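Local coordinates for bumblebee peptidoglycan recognition protein SA (Bombus, PDB 5XZ4), which probably recognises bacterial peptidoglycan in bee innate immunity, with a preference for the Dap-type over the Lys-type, through a domain of the N-acetylmuramoyl-L-alanine amidase family, at residues Cys7-Ile11 with Ala126-Cys130; Ile31-His37 with Ile141-Ala146. All coordinates share one frame; numbering follows the deposited sequence.

In the fold
Both contacts bear on helix 118-134 and the central sheet of the amidase-like fold, at different depths. Interaction 1 is partly buried: a disulfide, a proline and an isoleucine join the N-terminal loop to one flank of the helix, and one water bridges Cys-7 N and Ala-126 O. Interaction 2 lies in the core, where strands 31-38 and 141-145 pair in parallel through direct backbone hydrogen bonds and aliphatic side chains. The two meet at Ile-128, on the same helical segment as Cys-130: its CD1 packs 4.0 Å from Val-143 CG2, and its CG2 lies near Ile-141. The helix thus stands between the disulfide-tied N-terminal loop and the paired strands 31-38 and 141-145.

Interaction 1. Residues Cys7-Ile11 with Ala126-Cys130; sequences CPQII and ALIHC
Cys-7 and Cys-130 are joined by a disulfide whose sulfurs, SG to SG, lie 2.0 Å apart, with a torsion of 88° about the S-S bond, close to the relaxed right angle. The two half-cystines reach the bond differently: on the helix, Cys-130 carries SG anti to its backbone N (chi1 169°), whereas in Cys-7 the sulfur stands beside the N and anti to the carbonyl carbon (chi1 -66°). Next along the loop, the Pro-8 ring leans on the helix with its CG-CD side. Pro-8 CD sits 4.0 Å from Cys-130 CB and 4.1 Å from Ala-126 CB, while its CG rests 3.9 Å from Leu-127 N, so the ring spans one turn of helical backbone. Farther on, Ile-10 and Leu-127 cross at about a right angle and touch through their terminal methyls, CD1 to CD1, at 3.8 Å. A water bridges the segments beside the disulfide, accepting from Cys-7 N at 2.6 Å and donating to Ala-126 O at 3.2 Å. That carbonyl also receives the helical bond from Cys-130 N, and so has two donors. The disulfide thus ties the first modelled residue to the C-terminal part of helix 118-134, while beyond it Ile-10 and Leu-127 reach Glu-84 and Val-82 of the outermost strand 82-84, and the backbone of Ile-11 hydrogen-bonds to that same strand.

Interaction 2. Residues Ile31-His37 with Ile141-Ala146; sequences IPYVIIH and IRVIGA
Parallel pairing of strand 31-38 with the outermost strand 141-145 completes one side of the central mixed sheet, the two short segments running 24° apart. Five backbone hydrogen bonds join Pro-32, Val-34 and Ile-36 to Arg-142, Ile-144 and Ala-146; the shortest, Ile-36 N to Ile-144 O, measures 2.8 Å. Val-34 uses both its backbone polar groups, giving its N-H to Arg-142 O and accepting from Ile-144 N. On one face, Tyr-33 and Arg-142 run side by side, ring and guanidinium planes 75° apart. Arg-142 CD packs 3.8 Å from Tyr-33 CE1, and its NH2 makes a weak hydrogen bond of 3.4 Å to the Tyr-33 hydroxyl, whose stronger partner is O of the C-terminal carboxylate of Pro-173. Ile-35 and Ile-144 lie alongside each other: chi1 of 56° puts Ile-144 CG1 between its backbone N and carbonyl carbon and turns it against Ile-35 CD1 at 3.6 Å. On the face of Val-34 and Val-143, Ile-36 CG1 meets Val-143 CG1 at 3.8 Å; Val-34 CG2 meets Ile-141 CG1 at 3.7 Å. At the end of the pairing, Ala-146 CB makes a CH-pi contact over one face of the His-37 ring, 3.6 Å from its centroid. His-37 NE2 is hydrogen-bonded to Thr-95 OG1 and ND1 to Ser-154 OG; these bonds and the methyl restrict the imidazole's rotation, while buried aliphatic side chains probably shield most backbone bonds from water.

Interaction 1. Residues Cys7-Ile11 with Ala126-Cys130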
loop_
_atom_site.group_PDB
_atom_site.type_symbol
_atom_site.label_atom_id
_atom_site.label_comp_id
_atom_site.label_asym_id
_atom_site.label_seq_id
_atom_site.Cartn_x
_atom_site.Cartn_y
_atom_site.Cartn_z
ATOM N N CYS A 7 -9.539 -0.256 -14.008
ATOM C CA CYS A 7 -9.457 0.240 -12.620
ATOM C C CYS A 7 -10.409 -0.408 -11.586
ATOM O O CYS A 7 -11.614 -0.504 -11.832
ATOM C CB CYS A 7 -9.572 1.774 -12.564
ATOM S SG CYS A 7 -8.197 2.682 -13.331
ATOM N N PRO A 8 -9.862 -0.860 -10.425
ATOM C CA PRO A 8 -10.716 -1.255 -9.288
ATOM C C PRO A 8 -11.455 -0.037 -8.729
ATOM O O PRO A 8 -11.031 1.099 -8.971
ATOM C CB PRO A 8 -9.730 -1.819 -8.258
ATOM C CG PRO A 8 -8.378 -1.356 -8.675
ATOM C CD PRO A 8 -8.425 -1.069 -10.145
ATOM N N GLN A 9 -12.575 -0.275 -8.046
ATOM C CA GLN A 9 -13.358 0.806 -7.423
ATOM C C GLN A 9 -12.805 1.095 -6.025
ATOM O O GLN A 9 -13.127 0.398 -5.040
ATOM C CB GLN A 9 -14.848 0.465 -7.358
ATOM C CG GLN A 9 -15.516 0.423 -8.723
ATOM C CD GLN A 9 -16.967 0.004 -8.645
ATOM O OE1 GLN A 9 -17.299 -1.023 -8.052
ATOM N NE2 GLN A 9 -17.838 0.791 -9.254
ATOM N N ILE A 10 -12.002 2.145 -5.941
ATOM C CA ILE A 10 -11.256 2.440 -4.703
ATOM C C ILE A 10 -12.194 2.992 -3.616
ATOM O O ILE A 10 -13.049 3.834 -3.901
ATOM C CB ILE A 10 -10.082 3.416 -4.989
ATOM C CG1 ILE A 10 -9.090 2.775 -6.005
ATOM C CG2 ILE A 10 -9.400 3.862 -3.691
ATOM C CD1 ILE A 10 -8.114 3.739 -6.664
ATOM N N ILE A 11 -11.997 2.512 -2.382
ATOM C CA ILE A 11 -12.738 3.014 -1.230
ATOM C C ILE A 11 -11.996 4.253 -0.733
ATOM O O ILE A 11 -10.869 4.152 -0.196
ATOM C CB ILE A 11 -12.878 1.940 -0.137
ATOM C CG1 ILE A 11 -13.646 0.737 -0.711
ATOM C CG2 ILE A 11 -13.558 2.524 1.094
ATOM C CD1 ILE A 11 -13.691 -0.502 0.150
ATOM N N ALA A 126 -4.220 -5.032 -10.199
ATOM C CA ALA A 126 -5.189 -4.222 -10.972
ATOM C C ALA A 126 -5.007 -2.736 -10.645
ATOM O O ALA A 126 -5.081 -1.869 -11.533
ATOM C CB ALA A 126 -6.624 -4.679 -10.722
ATOM N N LEU A 127 -4.715 -2.428 -9.374
ATOM C CA LEU A 127 -4.406 -1.058 -8.984
ATOM C C LEU A 127 -3.148 -0.519 -9.694
ATOM O O LEU A 127 -3.130 0.616 -10.186
ATOM C CB LEU A 127 -4.224 -0.965 -7.443
ATOM C CG LEU A 127 -3.987 0.438 -6.846
ATOM C CD1 LEU A 127 -5.208 1.333 -7.041
ATOM C CD2 LEU A 127 -3.536 0.374 -5.375
ATOM N N ILE A 128 -2.091 -1.344 -9.769
ATOM C CA ILE A 128 -0.865 -0.959 -10.461
ATOM C C ILE A 128 -1.177 -0.766 -11.955
ATOM O O ILE A 128 -0.772 0.239 -12.542
ATOM C CB ILE A 128 0.260 -1.991 -10.210
ATOM C CG1 ILE A 128 0.698 -1.943 -8.736
ATOM C CG2 ILE A 128 1.453 -1.717 -11.117
ATOM C CD1 ILE A 128 1.449 -3.166 -8.304
ATOM N N HIS A 129 -1.916 -1.698 -12.569
ATOM C CA HIS A 129 -2.283 -1.552 -13.985
ATOM C C HIS A 129 -3.111 -0.310 -14.251
ATOM O O HIS A 129 -2.868 0.362 -15.250
ATOM C CB HIS A 129 -2.967 -2.810 -14.475
ATOM C CG HIS A 129 -1.995 -3.900 -14.784
ATOM N ND1 HIS A 129 -2.259 -4.896 -15.700
ATOM C CD2 HIS A 129 -0.728 -4.121 -14.341
ATOM C CE1 HIS A 129 -1.225 -5.718 -15.762
ATOM N NE2 HIS A 129 -0.271 -5.249 -14.981
ATOM N N CYS A 130 -4.068 -0.014 -13.366
ATOM C CA CYS A 130 -4.899 1.186 -13.423
ATOM C C CYS A 130 -4.030 2.423 -13.403
ATOM O O CYS A 130 -4.196 3.315 -14.245
ATOM C CB CYS A 130 -5.841 1.205 -12.208
ATOM S SG CYS A 130 -6.737 2.751 -11.901
HETATM O O HOH W 1 -7.065 -1.188 -13.930
#

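Interaction 2. Residues Ile31-His37 with Ile141-Ala146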
loop_
_atom_site.group_PDB
_atom_site.type_symbol
_atom_site.label_atom_id
_atom_site.label_comp_id
_atom_site.label_asym_id
_atom_site.label_seq_id
_atom_site.Cartn_x
_atom_site.Cartn_y
_atom_site.Cartn_z
ATOM N N ILE A 31 4.873 8.624 -11.220
ATOM C CA ILE A 31 5.681 8.080 -10.127
ATOM C C ILE A 31 6.526 6.872 -10.592
ATOM O O ILE A 31 6.017 6.012 -11.309
ATOM C CB ILE A 31 4.718 7.647 -8.990
ATOM C CG1 ILE A 31 3.918 8.852 -8.477
ATOM C CG2 ILE A 31 5.446 6.934 -7.850
ATOM C CD1 ILE A 31 2.607 8.453 -7.827
ATOM N N PRO A 32 7.803 6.776 -10.142
ATOM C CA PRO A 32 8.698 5.715 -10.644
ATOM C C PRO A 32 8.678 4.366 -9.920
ATOM O O PRO A 32 9.044 3.353 -10.512
ATOM C CB PRO A 32 10.090 6.360 -10.552
ATOM C CG PRO A 32 9.957 7.314 -9.399
ATOM C CD PRO A 32 8.575 7.877 -9.524
ATOM N N TYR A 33 8.225 4.347 -8.657
ATOM C CA TYR A 33 8.251 3.121 -7.821
ATOM C C TYR A 33 6.911 2.828 -7.165
ATOM O O TYR A 33 6.178 3.746 -6.796
ATOM C CB TYR A 33 9.307 3.211 -6.704
ATOM C CG TYR A 33 10.731 3.248 -7.197
ATOM C CD1 TYR A 33 11.435 2.059 -7.440
ATOM C CD2 TYR A 33 11.382 4.471 -7.397
ATOM C CE1 TYR A 33 12.756 2.096 -7.930
ATOM C CE2 TYR A 33 12.702 4.526 -7.850
ATOM C CZ TYR A 33 13.377 3.338 -8.114
ATOM O OH TYR A 33 14.675 3.409 -8.592
ATOM N N VAL A 34 6.640 1.536 -6.996
ATOM C CA VAL A 34 5.603 1.063 -6.070
ATOM C C VAL A 34 6.335 0.196 -5.046
ATOM O O VAL A 34 7.080 -0.722 -5.436
ATOM C CB VAL A 34 4.518 0.260 -6.809
ATOM C CG1 VAL A 34 3.554 -0.419 -5.837
ATOM C CG2 VAL A 34 3.729 1.148 -7.752
ATOM N N ILE A 35 6.068 0.447 -3.742
ATOM C CA ILE A 35 6.673 -0.369 -2.688
ATOM C C ILE A 35 5.575 -1.246 -2.086
ATOM O O ILE A 35 4.514 -0.741 -1.658
ATOM C CB ILE A 35 7.299 0.459 -1.542
ATOM C CG1 ILE A 35 8.084 1.667 -2.020
ATOM C CG2 ILE A 35 8.121 -0.440 -0.633
ATOM C CD1 ILE A 35 9.306 1.365 -2.854
ATOM N N ILE A 36 5.808 -2.548 -2.042
ATOM C CA ILE A 36 4.877 -3.510 -1.445
ATOM C C ILE A 36 5.234 -3.792 0.018
ATOM O O ILE A 36 6.409 -4.089 0.347
ATOM C CB ILE A 36 4.810 -4.835 -2.255
ATOM C CG1 ILE A 36 4.491 -4.567 -3.747
ATOM C CG2 ILE A 36 3.816 -5.819 -1.624
ATOM C CD1 ILE A 36 3.144 -3.898 -4.016
ATOM N N HIS A 37 4.230 -3.618 0.879
ATOM C CA HIS A 37 4.377 -3.830 2.332
ATOM C C HIS A 37 3.344 -4.825 2.832
ATOM O O HIS A 37 2.324 -5.034 2.165
ATOM C CB HIS A 37 4.118 -2.515 3.093
ATOM C CG HIS A 37 5.279 -1.573 3.117
ATOM N ND1 HIS A 37 6.238 -1.619 4.106
ATOM C CD2 HIS A 37 5.627 -0.545 2.307
ATOM C CE1 HIS A 37 7.128 -0.661 3.899
ATOM N NE2 HIS A 37 6.790 -0.004 2.806
ATOM N N ILE A 141 7.108 1.469 -14.556
ATOM C CA ILE A 141 7.022 1.385 -13.076
ATOM C C ILE A 141 7.832 0.201 -12.521
ATOM O O ILE A 141 7.721 -0.912 -13.011
ATOM C CB ILE A 141 5.537 1.349 -12.597
ATOM C CG1 ILE A 141 5.403 1.487 -11.074
ATOM C CG2 ILE A 141 4.821 0.076 -13.002
ATOM C CD1 ILE A 141 5.654 2.884 -10.600
ATOM N N ARG A 142 8.612 0.459 -11.469
ATOM C CA ARG A 142 9.399 -0.567 -10.790
ATOM C C ARG A 142 8.698 -0.952 -9.485
ATOM O O ARG A 142 8.544 -0.104 -8.599
ATOM C CB ARG A 142 10.815 -0.061 -10.519
ATOM C CG ARG A 142 11.632 0.104 -11.805
ATOM C CD ARG A 142 12.895 0.904 -11.567
ATOM N NE ARG A 142 13.581 1.259 -12.811
ATOM C CZ ARG A 142 14.690 1.991 -12.884
ATOM N NH1 ARG A 142 15.219 2.259 -14.072
ATOM N NH2 ARG A 142 15.281 2.459 -11.782
ATOM N N VAL A 143 8.266 -2.203 -9.384
ATOM C CA VAL A 143 7.598 -2.697 -8.168
ATOM C C VAL A 143 8.665 -3.417 -7.345
ATOM O O VAL A 143 9.382 -4.280 -7.866
ATOM C CB VAL A 143 6.429 -3.648 -8.505
ATOM C CG1 VAL A 143 5.861 -4.270 -7.230
ATOM C CG2 VAL A 143 5.341 -2.915 -9.272
ATOM N N ILE A 144 8.769 -3.055 -6.065
ATOM C CA ILE A 144 9.751 -3.694 -5.154
ATOM C C ILE A 144 9.115 -3.972 -3.801
ATOM O O ILE A 144 8.193 -3.250 -3.393
ATOM C CB ILE A 144 11.050 -2.868 -4.996
ATOM C CG1 ILE A 144 10.775 -1.452 -4.521
ATOM C CG2 ILE A 144 11.855 -2.848 -6.297
ATOM C CD1 ILE A 144 12.013 -0.670 -4.128
ATOM N N GLY A 145 9.595 -5.014 -3.109
ATOM C CA GLY A 145 9.190 -5.234 -1.703
ATOM C C GLY A 145 9.978 -4.291 -0.818
ATOM O O GLY A 145 11.147 -3.995 -1.115
ATOM N N ALA A 146 9.372 -3.849 0.289
ATOM C CA ALA A 146 10.080 -2.942 1.219
ATOM C C ALA A 146 11.467 -3.436 1.670
ATOM O O ALA A 146 12.430 -2.645 1.726
ATOM C CB ALA A 146 9.206 -2.655 2.437
#